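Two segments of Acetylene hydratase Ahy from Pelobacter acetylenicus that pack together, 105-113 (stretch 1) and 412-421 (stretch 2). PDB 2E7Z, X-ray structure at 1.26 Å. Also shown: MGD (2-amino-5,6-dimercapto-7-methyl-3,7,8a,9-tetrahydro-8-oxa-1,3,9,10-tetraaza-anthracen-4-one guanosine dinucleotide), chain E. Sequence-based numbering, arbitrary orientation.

Stretch 1 105-113: VSQTEINQQ
Stretch 2 412-421: LASNALMGYA

Two segments distant in sequence often meet through a very short piece of sheet, with side chains beyond it completing the join. Residues 105-113 and 412-421 of acetylene hydratase illustrate the principle, and Ser 106, Leu 412 and Ala 413 carry most of the 425 Å² buried between them.

Stretch 1 enters as the end of a strand, Val 105 to Gln 107, with phi/psi near -130/130 at Val 105 and Gln 107 and -116/114 at Ser 106. Leu 412, also extended at -116/105, runs parallel to it, and a single bridge pairs it with Gln 107, the two CA atoms 4.5 Å apart. As expected for parallel pairing, Leu 412 bonds to the residues flanking its partner: its N donates to Ser 106 O at 2.9 Å and 170°, and its O accepts from Thr 108 N at 3.0 Å and 161°. Between these, Gln 107 CA approaches Leu 412 O at 3.4 Å in a CA-H...O contact. The side chains of Gln 107 (chi1 and chi2 both t) and Leu 412 (m, t) share one face of the sheet, with Gln 107 CG 3.9 Å from Leu 412 CB. The branched leucine also reaches back along the strand, placing its CD1 4.0 Å from CG1 of Val 105 (t), an apolar contact.

Ser 106 points toward stretch 2, and its t rotamer places the small hydroxyl between two others. Its OG is hydrogen-bonded to Ser 414 OG and to Tyr 420 OH, each at 2.7 Å. Ser 414 is likewise t, on an extended backbone (-147/115); Tyr 420 (chi1 -58°, chi2 88°) receives Ser 106 OG at the edge of its ring, near the ring plane. Ser 106 OG thus links two other hydroxyls, and these uncharged polar groups suit a buried site because each has a hydrogen-bonding partner there. Ala 416 CB packs 3.7 Å from Ser 106 OG.

At Ala 413 the extended path breaks: phi/psi of 49/47 is left-handed. Its methyl nevertheless points toward stretch 1, where CB lies 3.4 Å from Gln 112 CG and 3.8 Å from Asn 111 CB. So compact a side chain suits this close packing. Stretch 1 meanwhile turns through a 3-10 segment, residues 109-111, in which Asn 111 N bonds to Thr 108 O at 3.2 Å. Gln 112 (m, t, chi3 93°) braces the turn by donating from NE2 to Thr 108 O at 3.1 Å. Asn 111 (m, chi2 -18°) makes a weak hydrogen bond from ND2 to Ala 413 O at 3.4 Å.

The bound MGD joins both segments. Thr 108 (m) donates from OG1 to O2A of the cofactor at 2.6 Å, and Asn 111 ND2 donates to its O1A at 2.9 Å. From stretch 2, Asn 415 N donates to MGD O5' at 3.0 Å, while Gly 419 O accepts from MGD N22 at 2.9 Å and Tyr 420 O from MGD N19 at 2.8 Å. Backbone pairing, a hydroxyl cluster and a shared ligand thus all link the two segments.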

# COMPACT_ATOMS: atom_id res chain seq x y z
N VAL A 105 14.31 6.88 4.84
CA VAL A 105 14.06 6.37 3.48
C VAL A 105 12.57 6.13 3.28
O VAL A 105 11.94 5.52 4.16
CB VAL A 105 14.88 5.06 3.22
CG1 VAL A 105 14.50 4.48 1.84
CG2 VAL A 105 16.35 5.31 3.28
N SER A 106 12.02 6.59 2.16
CA SER A 106 10.66 6.23 1.76
C SER A 106 10.81 5.45 0.47
O SER A 106 11.26 6.03 -0.55
CB SER A 106 9.81 7.50 1.59
OG SER A 106 8.53 7.22 1.07
N GLN A 107 10.48 4.17 0.48
CA GLN A 107 10.69 3.30 -0.68
C GLN A 107 9.44 2.55 -1.02
O GLN A 107 8.83 1.93 -0.13
CB GLN A 107 11.78 2.27 -0.36
CG GLN A 107 12.06 1.25 -1.44
CD GLN A 107 12.67 -0.03 -0.93
OE1 GLN A 107 12.58 -0.32 0.28
NE2 GLN A 107 13.23 -0.83 -1.80
N THR A 108 9.04 2.55 -2.29
CA THR A 108 7.98 1.65 -2.73
C THR A 108 8.60 0.56 -3.58
O THR A 108 8.82 0.76 -4.80
CB THR A 108 6.90 2.40 -3.52
OG1 THR A 108 6.35 3.42 -2.67
CG2 THR A 108 5.81 1.44 -3.95
N GLU A 109 8.89 -0.59 -2.97
CA GLU A 109 9.63 -1.59 -3.70
C GLU A 109 8.78 -2.26 -4.78
O GLU A 109 9.34 -2.73 -5.78
CB GLU A 109 10.26 -2.62 -2.75
CG GLU A 109 11.03 -3.75 -3.45
CD GLU A 109 12.13 -3.27 -4.41
OE1 GLU A 109 12.44 -2.05 -4.46
OE2 GLU A 109 12.66 -4.15 -5.11
N ILE A 110 7.44 -2.31 -4.63
CA ILE A 110 6.67 -2.96 -5.69
C ILE A 110 6.78 -2.24 -7.03
O ILE A 110 6.55 -2.85 -8.07
CB ILE A 110 5.20 -3.20 -5.27
CG1 ILE A 110 4.58 -4.43 -5.97
CG2 ILE A 110 4.34 -1.95 -5.46
CD1 ILE A 110 5.20 -5.79 -5.55
N ASN A 111 7.12 -0.95 -6.97
CA ASN A 111 7.27 -0.21 -8.21
C ASN A 111 8.58 -0.48 -8.94
O ASN A 111 8.75 -0.02 -10.07
CB ASN A 111 7.15 1.31 -7.99
CG ASN A 111 5.75 1.74 -7.56
OD1 ASN A 111 4.78 1.01 -7.74
ND2 ASN A 111 5.67 2.93 -6.98
N GLN A 112 9.51 -1.16 -8.27
CA GLN A 112 10.89 -1.31 -8.75
C GLN A 112 11.30 -2.75 -8.92
O GLN A 112 11.92 -3.13 -9.90
CB GLN A 112 11.83 -0.63 -7.76
CG GLN A 112 11.58 0.87 -7.64
CD GLN A 112 12.37 1.43 -6.51
OE1 GLN A 112 13.49 1.91 -6.70
NE2 GLN A 112 11.82 1.35 -5.30
N GLN A 113 11.01 -3.55 -7.88
CA GLN A 113 11.20 -5.02 -7.92
C GLN A 113 12.61 -5.34 -8.41
O GLN A 113 12.79 -6.18 -9.32
CB GLN A 113 10.11 -5.67 -8.76
CG GLN A 113 8.78 -5.37 -8.13
CD GLN A 113 7.66 -6.32 -8.52
OE1 GLN A 113 7.83 -7.56 -8.55
NE2 GLN A 113 6.50 -5.76 -8.77
N LEU A 412 12.69 6.44 -3.00
CA LEU A 412 12.96 5.40 -3.99
C LEU A 412 11.64 4.95 -4.57
O LEU A 412 10.86 4.27 -3.91
CB LEU A 412 13.72 4.21 -3.38
CG LEU A 412 14.97 4.56 -2.57
CD1 LEU A 412 15.57 3.33 -1.87
CD2 LEU A 412 15.98 5.27 -3.43
N ALA A 413 11.37 5.39 -5.81
CA ALA A 413 10.07 5.19 -6.48
C ALA A 413 8.92 5.58 -5.56
O ALA A 413 7.94 4.87 -5.43
CB ALA A 413 9.93 3.78 -7.02
N SER A 414 9.07 6.75 -4.94
CA SER A 414 8.10 7.23 -3.97
C SER A 414 8.01 8.75 -4.03
O SER A 414 8.98 9.46 -3.75
CB SER A 414 8.54 6.76 -2.56
OG SER A 414 7.75 7.38 -1.53
N ASN A 415 6.83 9.24 -4.43
CA ASN A 415 6.57 10.67 -4.43
C ASN A 415 6.11 11.04 -3.03
O ASN A 415 4.97 11.38 -2.77
CB ASN A 415 5.53 10.99 -5.50
CG ASN A 415 5.22 12.46 -5.62
OD1 ASN A 415 5.97 13.32 -5.18
ND2 ASN A 415 4.11 12.73 -6.31
N ALA A 416 7.08 10.94 -2.12
CA ALA A 416 6.84 11.01 -0.67
C ALA A 416 6.13 12.27 -0.20
O ALA A 416 5.30 12.21 0.71
CB ALA A 416 8.17 10.81 0.10
N LEU A 417 6.42 13.42 -0.81
CA LEU A 417 5.71 14.63 -0.45
C LEU A 417 4.19 14.40 -0.43
O LEU A 417 3.48 14.96 0.40
CB LEU A 417 6.07 15.77 -1.42
CG LEU A 417 5.29 17.05 -1.20
CD1 LEU A 417 5.64 17.72 0.13
CD2 LEU A 417 5.58 18.00 -2.37
N MET A 418 3.71 13.62 -1.40
CA MET A 418 2.28 13.48 -1.65
C MET A 418 1.71 12.13 -1.23
O MET A 418 0.53 11.86 -1.49
CB MET A 418 2.00 13.69 -3.16
CG MET A 418 2.12 15.15 -3.64
SD MET A 418 2.05 15.38 -5.44
CE MET A 418 0.63 14.39 -5.96
N GLY A 419 2.55 11.30 -0.58
CA GLY A 419 2.23 9.88 -0.43
C GLY A 419 1.77 9.49 0.95
O GLY A 419 1.58 8.29 1.23
N TYR A 420 1.58 10.47 1.83
CA TYR A 420 1.18 10.20 3.22
C TYR A 420 0.02 11.14 3.58
O TYR A 420 -0.88 11.33 2.77
CB TYR A 420 2.39 10.29 4.16
CG TYR A 420 3.49 9.32 3.79
CD1 TYR A 420 4.49 9.68 2.86
CD2 TYR A 420 3.53 8.03 4.34
CE1 TYR A 420 5.50 8.79 2.49
CE2 TYR A 420 4.57 7.14 3.99
CZ TYR A 420 5.53 7.53 3.08
OH TYR A 420 6.50 6.64 2.76
N ALA A 421 -0.02 11.65 4.80
CA ALA A 421 -0.97 12.69 5.18
C ALA A 421 -0.19 14.00 5.37
O ALA A 421 0.99 14.09 5.02
CB ALA A 421 -1.71 12.29 6.44
PB MGD E . 3.38 7.53 -5.62
O1B MGD E . 3.29 8.30 -4.33
O2B MGD E . 2.64 7.99 -6.82
O3B MGD E . 2.95 6.00 -5.42
O3A MGD E . 2.50 4.88 -3.21
PA MGD E . 3.53 4.84 -4.46
O1A MGD E . 3.39 3.58 -5.26
O2A MGD E . 4.86 5.23 -3.88
O5' MGD E . 4.96 7.46 -5.97
C5' MGD E . 5.41 6.47 -6.88
C4' MGD E . 6.61 7.07 -7.60
O4' MGD E . 7.27 6.00 -8.29
C3' MGD E . 6.23 8.05 -8.71
O3' MGD E . 6.89 9.30 -8.46
C2' MGD E . 6.69 7.40 -10.03
O2' MGD E . 7.18 8.30 -11.04
C1' MGD E . 7.79 6.50 -9.54
N9 MGD E . 8.05 5.29 -10.33
C8 MGD E . 7.14 4.49 -10.94
N7 MGD E . 7.74 3.42 -11.49
C5 MGD E . 9.05 3.50 -11.16
C6 MGD E . 10.25 2.71 -11.40
O6 MGD E . 10.21 1.64 -12.05
N1 MGD E . 11.38 3.18 -10.85
C2 MGD E . 11.51 4.33 -10.21
N2 MGD E . 12.73 4.68 -9.71
N3 MGD E . 10.46 5.11 -9.96
C4 MGD E . 9.24 4.72 -10.41
C10 MGD E . 1.29 4.13 -3.33
C11 MGD E . 0.70 4.03 -1.94
O11 MGD E . 0.31 5.36 -1.59
C12 MGD E . -0.48 3.10 -1.93
S12 MGD E . -0.28 1.52 -2.57
C13 MGD E . -1.65 3.47 -1.39
S13 MGD E . -3.05 2.50 -1.49
C14 MGD E . -1.84 4.78 -0.68
N15 MGD E . -2.68 5.69 -1.44
C16 MGD E . -2.78 6.93 -0.88
C17 MGD E . -3.98 7.79 -0.97
O17 MGD E . -4.99 7.39 -1.58
N18 MGD E . -3.93 8.99 -0.37
C19 MGD E . -2.85 9.45 0.31
N19 MGD E . -2.86 10.67 0.88
N20 MGD E . -1.72 8.73 0.41
C21 MGD E . -1.65 7.51 -0.13
N22 MGD E . -0.53 6.79 0.01
C23 MGD E . -0.47 5.40 -0.40